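Local coordinates for protein TetR family transcriptional regulator (Clostridium perfringens, PDB 6AZH) that probably binds operator DNA as a dimeric TetR-family repressor and is thought to regulate genes of fatty acid metabolism, at the interface of chains A and B. Residues are numbered along the deposited sequence; one frame, centred on the assembly and turned at random. Chains: chain A/B, TetR family transcriptional regulator.

Contact 1: the interface of chains A and B. Residues chain A 180-181, 184, 188-189; chain B 143, 145, 149-150, 153.
B:Arg143 reaches over the C-terminal end of helix 174-187 of chain A, in the helical dimer interface typical of TetR-family regulators. At its root B:Arg143 N donates to A:Ile189 O over 2.7 Å, a bond running nearly straight out from the carbonyl. Following the side chain outward, CB and CG pass beside that same carbonyl oxygen. The chain is extended at chi2 and then bends at chi3 (-60°), which turns the guanidinium back toward the helix end. NE makes a weak bond to A:Gly188 O, whereas B:Arg143 NH2 grips the same oxygen more firmly at 2.9 Å. B:Arg143 NH2 also donates to the side-chain oxygen OD1 of A:Asn184 over 2.7 Å, with the H angle at 161°. Both acceptors lie in the guanidinium plane, and the amide plane of A:Asn184 is turned 32° from it. NH1, the other tip, holds water 2, which also meets A:Glu180 OE1 and A:Asn184 OD1. The carboxylate thus reaches the arginine through water, and its likely negative charge may steady the cation. The arginine bond and water 2 at OD1 support this amide orientation, with ND2 turned to water 1.

Beside this polar cluster, B:Leu150 packs its two methyls on A:Ile189, with CD2 3.6 Å from CG2 of the isoleucine. CD1 of B:Leu150 lies over the amide face of A:Asn184, above ND2. B:Leu149 CD2 touches both CB of A:Glu180 and CG1 of A:Ile181; its side chain crosses that of the isoleucine at about a right angle. A:Glu180 OE1 lies against the CB methylene of B:Cys145. At the far end of the amide, water 1 joins A:Asn184 ND2 at 2.8 Å to the hydroxyl OG of B:Ser153, and A:Ile181 CD1 approaches that same OG to 3.5 Å.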
# COMPACT_ATOMS: atom_id res chain seq x y z
N GLU A 180 -16.27 -5.43 8.77
CA GLU A 180 -15.90 -4.15 9.36
C GLU A 180 -15.61 -3.11 8.29
O GLU A 180 -16.05 -1.97 8.39
CB GLU A 180 -14.68 -4.30 10.28
CG GLU A 180 -14.93 -5.03 11.59
CD GLU A 180 -14.80 -4.14 12.83
OE1 GLU A 180 -14.63 -2.91 12.68
OE2 GLU A 180 -14.87 -4.69 13.95
N ILE A 181 -14.84 -3.50 7.27
CA ILE A 181 -14.45 -2.54 6.24
C ILE A 181 -15.65 -2.10 5.43
O ILE A 181 -15.75 -0.94 5.01
CB ILE A 181 -13.35 -3.13 5.34
CG1 ILE A 181 -12.07 -3.37 6.16
CG2 ILE A 181 -13.07 -2.21 4.16
CD1 ILE A 181 -11.18 -2.19 6.28
N ASN A 184 -17.29 0.47 7.55
CA ASN A 184 -16.47 1.68 7.60
C ASN A 184 -16.57 2.48 6.31
O ASN A 184 -16.73 3.70 6.34
CB ASN A 184 -15.02 1.32 7.88
CG ASN A 184 -14.80 0.77 9.28
OD1 ASN A 184 -15.70 0.79 10.13
ND2 ASN A 184 -13.59 0.25 9.52
N GLY A 188 -19.24 5.15 7.07
CA GLY A 188 -18.34 6.03 7.78
C GLY A 188 -18.15 5.55 9.20
O GLY A 188 -18.65 4.51 9.60
N ILE A 189 -17.40 6.34 9.98
CA ILE A 189 -17.13 5.99 11.36
C ILE A 189 -17.87 6.87 12.36
O ILE A 189 -17.92 6.52 13.55
CB ILE A 189 -15.62 6.00 11.67
CG1 ILE A 189 -15.04 7.39 11.41
CG2 ILE A 189 -14.93 4.92 10.84
CD1 ILE A 189 -13.55 7.49 11.81
N ARG B 143 -18.06 5.23 15.97
CA ARG B 143 -18.59 3.91 16.28
C ARG B 143 -17.56 3.04 16.99
O ARG B 143 -16.35 3.17 16.78
CB ARG B 143 -19.02 3.18 15.01
CG ARG B 143 -20.38 3.52 14.47
CD ARG B 143 -20.71 2.61 13.30
NE ARG B 143 -19.73 2.74 12.22
CZ ARG B 143 -18.74 1.88 11.99
NH1 ARG B 143 -18.57 0.81 12.76
NH2 ARG B 143 -17.91 2.10 10.98
N CYS B 145 -15.57 -0.23 17.06
CA CYS B 145 -15.09 -0.94 15.88
C CYS B 145 -13.72 -1.50 16.21
O CYS B 145 -13.17 -1.24 17.29
CB CYS B 145 -15.02 -0.01 14.67
SG CYS B 145 -13.83 1.34 14.90
N LEU B 149 -7.66 -2.10 12.98
CA LEU B 149 -8.01 -2.17 11.57
C LEU B 149 -8.34 -0.78 11.03
O LEU B 149 -7.85 -0.39 9.97
CB LEU B 149 -9.19 -3.13 11.36
CG LEU B 149 -9.65 -3.25 9.91
CD1 LEU B 149 -8.50 -3.77 9.04
CD2 LEU B 149 -10.85 -4.17 9.80
N LEU B 150 -9.15 -0.02 11.76
CA LEU B 150 -9.46 1.35 11.34
C LEU B 150 -8.21 2.22 11.25
O LEU B 150 -8.06 2.98 10.28
CB LEU B 150 -10.48 1.98 12.29
CG LEU B 150 -11.04 3.32 11.80
CD1 LEU B 150 -11.64 3.26 10.39
CD2 LEU B 150 -12.07 3.85 12.81
N SER B 153 -6.52 1.59 8.16
CA SER B 153 -7.25 2.20 7.05
C SER B 153 -7.01 3.70 6.97
O SER B 153 -6.95 4.26 5.87
CB SER B 153 -8.76 1.92 7.19
OG SER B 153 -9.05 0.55 7.03
O HOH W 1 -11.81 0.96 7.44
O HOH W 2 -16.63 -1.08 11.73

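Contact 2: the interface of chains A and B. Residues chain A 159, 163, 166; chain B 108-109, 119, 122, 126, 152.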
# COMPACT_ATOMS: atom_id res chain seq x y z
N ILE A 159 -4.44 -2.60 0.39
CA ILE A 159 -3.05 -2.38 0.74
C ILE A 159 -2.90 -2.22 2.24
O ILE A 159 -2.06 -2.87 2.87
CB ILE A 159 -2.48 -1.16 -0.01
CG1 ILE A 159 -2.70 -1.35 -1.52
CG2 ILE A 159 -1.01 -0.99 0.34
CD1 ILE A 159 -2.13 -0.26 -2.40
N LEU A 163 -1.17 -4.80 5.15
CA LEU A 163 -0.22 -4.45 6.19
C LEU A 163 -0.74 -4.88 7.56
O LEU A 163 0.01 -5.39 8.39
CB LEU A 163 0.05 -2.95 6.15
CG LEU A 163 1.06 -2.43 7.16
CD1 LEU A 163 2.45 -2.99 6.82
CD2 LEU A 163 1.07 -0.92 7.16
N LEU A 166 -0.18 -8.53 8.30
CA LEU A 166 1.17 -8.88 8.72
C LEU A 166 1.43 -8.63 10.20
O LEU A 166 2.53 -8.93 10.67
CB LEU A 166 2.20 -8.11 7.88
CG LEU A 166 2.31 -8.59 6.42
CD1 LEU A 166 3.21 -7.68 5.59
CD2 LEU A 166 2.83 -10.02 6.36
N LEU B 108 8.21 -2.12 2.15
CA LEU B 108 7.38 -2.50 3.27
C LEU B 108 6.93 -3.96 3.27
O LEU B 108 6.34 -4.40 4.26
CB LEU B 108 6.13 -1.59 3.29
CG LEU B 108 5.33 -1.43 4.57
CD1 LEU B 108 6.18 -0.88 5.72
CD2 LEU B 108 4.13 -0.50 4.30
N TRP B 109 7.20 -4.74 2.22
CA TRP B 109 6.45 -5.97 2.03
C TRP B 109 7.26 -7.25 2.07
O TRP B 109 6.66 -8.32 2.20
CB TRP B 109 5.67 -5.90 0.70
CG TRP B 109 4.91 -4.61 0.60
CD1 TRP B 109 5.28 -3.49 -0.09
CD2 TRP B 109 3.67 -4.28 1.25
NE1 TRP B 109 4.35 -2.50 0.09
CE2 TRP B 109 3.35 -2.96 0.90
CE3 TRP B 109 2.80 -4.99 2.09
CZ2 TRP B 109 2.18 -2.32 1.35
CZ3 TRP B 109 1.66 -4.35 2.54
CH2 TRP B 109 1.36 -3.03 2.17
N ARG B 119 8.42 -2.37 9.21
CA ARG B 119 7.00 -2.50 9.53
C ARG B 119 6.73 -2.19 10.99
O ARG B 119 5.72 -1.57 11.33
CB ARG B 119 6.49 -3.90 9.17
CG ARG B 119 6.22 -4.11 7.68
CD ARG B 119 5.64 -5.50 7.42
NE ARG B 119 6.62 -6.56 7.68
CZ ARG B 119 7.40 -7.12 6.76
NH1 ARG B 119 7.35 -6.71 5.50
NH2 ARG B 119 8.24 -8.09 7.10
N ILE B 122 6.50 1.55 11.26
CA ILE B 122 5.22 2.05 10.77
C ILE B 122 4.11 1.72 11.76
O ILE B 122 3.25 2.56 12.06
CB ILE B 122 4.91 1.49 9.37
CG1 ILE B 122 5.94 1.99 8.34
CG2 ILE B 122 3.47 1.81 8.97
CD1 ILE B 122 6.01 3.51 8.23
N ILE B 126 1.20 4.02 13.58
CA ILE B 126 -0.23 3.70 13.50
C ILE B 126 -0.82 3.52 14.89
O ILE B 126 -1.99 3.85 15.13
CB ILE B 126 -0.44 2.47 12.60
CG1 ILE B 126 -0.20 2.84 11.13
CG2 ILE B 126 -1.86 1.91 12.73
CD1 ILE B 126 -0.08 1.65 10.19
N HIS B 152 -5.13 1.36 10.62
CA HIS B 152 -4.46 1.00 9.37
C HIS B 152 -5.18 1.61 8.16
O HIS B 152 -4.53 2.11 7.24
CB HIS B 152 -4.36 -0.52 9.25
CG HIS B 152 -3.25 -1.10 10.07
ND1 HIS B 152 -3.34 -1.25 11.44
CD2 HIS B 152 -2.02 -1.53 9.72
CE1 HIS B 152 -2.21 -1.75 11.89
NE2 HIS B 152 -1.40 -1.94 10.87
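A:Leu163 pushes its branched tip among B:Leu108, B:Ile122, B:His152 and the aliphatic part of B:Arg119. With CG anti to the backbone N (chi1 -179°), CD1 turns to B:Leu108 and CD2 to B:His152. A:Leu163 CD1 lies 3.9 Å from B:Leu108 CD2 and also meets CG of B:Arg119. A:Leu163 CD2 meets B:Ile122 CG2, B:Ile126 CD1 and the ring carbon CD2 of B:His152, all three at 4.1 Å. The side chains of B:Leu108, B:Ile122 and B:His152 each cross the leucine at about a right angle. A second aliphatic contact sets A:Leu166 CD1 on the CD methylene of B:Arg119, 3.7 Å away, using the carbon part of the arginine.

Aromatic contacts come from B:Trp109, whose benzo rim points at the backbone of chain A. CH2 reaches A:Ile159 O, A:Leu163 N lies at the ring edge in plane, and A:Ile159 CG2 touches B:Trp109 CZ2 at 3.6 Å. On the chain B side, B:Leu108 CB packs on one indole face and B:Ile126 CG2 on one imidazole face, bracing both rings.

Within chain B, B:Arg119 NH1 donates to B:Leu108 O over 2.8 Å from above the carbonyl plane, tying helix 113-138 to the preceding segment.

In the fold, the C-terminal end of helix 147-165 of chain A sits against helices 113-138 and 147-168 of chain B and the segment just before the former.

The C-alpha centres of contact 1 and contact 2 lie about 17 Å apart along one two-fold interface, so each recurs with the chains exchanged. Helix 147-168 of chain B runs through both, B:Leu149, B:Leu150 and B:Ser153 facing contact 1 and B:His152 contact 2; B:His152 and B:Ser153 are sequence neighbours serving different patches. Chain A contributes its last helix to one and the end of helix 147-165 to the other. Contact 1 combines directional bonds with apolar packing and may help fix the register; contact 2 adds mainly apolar packing, together consistent with the dimer expected for DNA binding in this family.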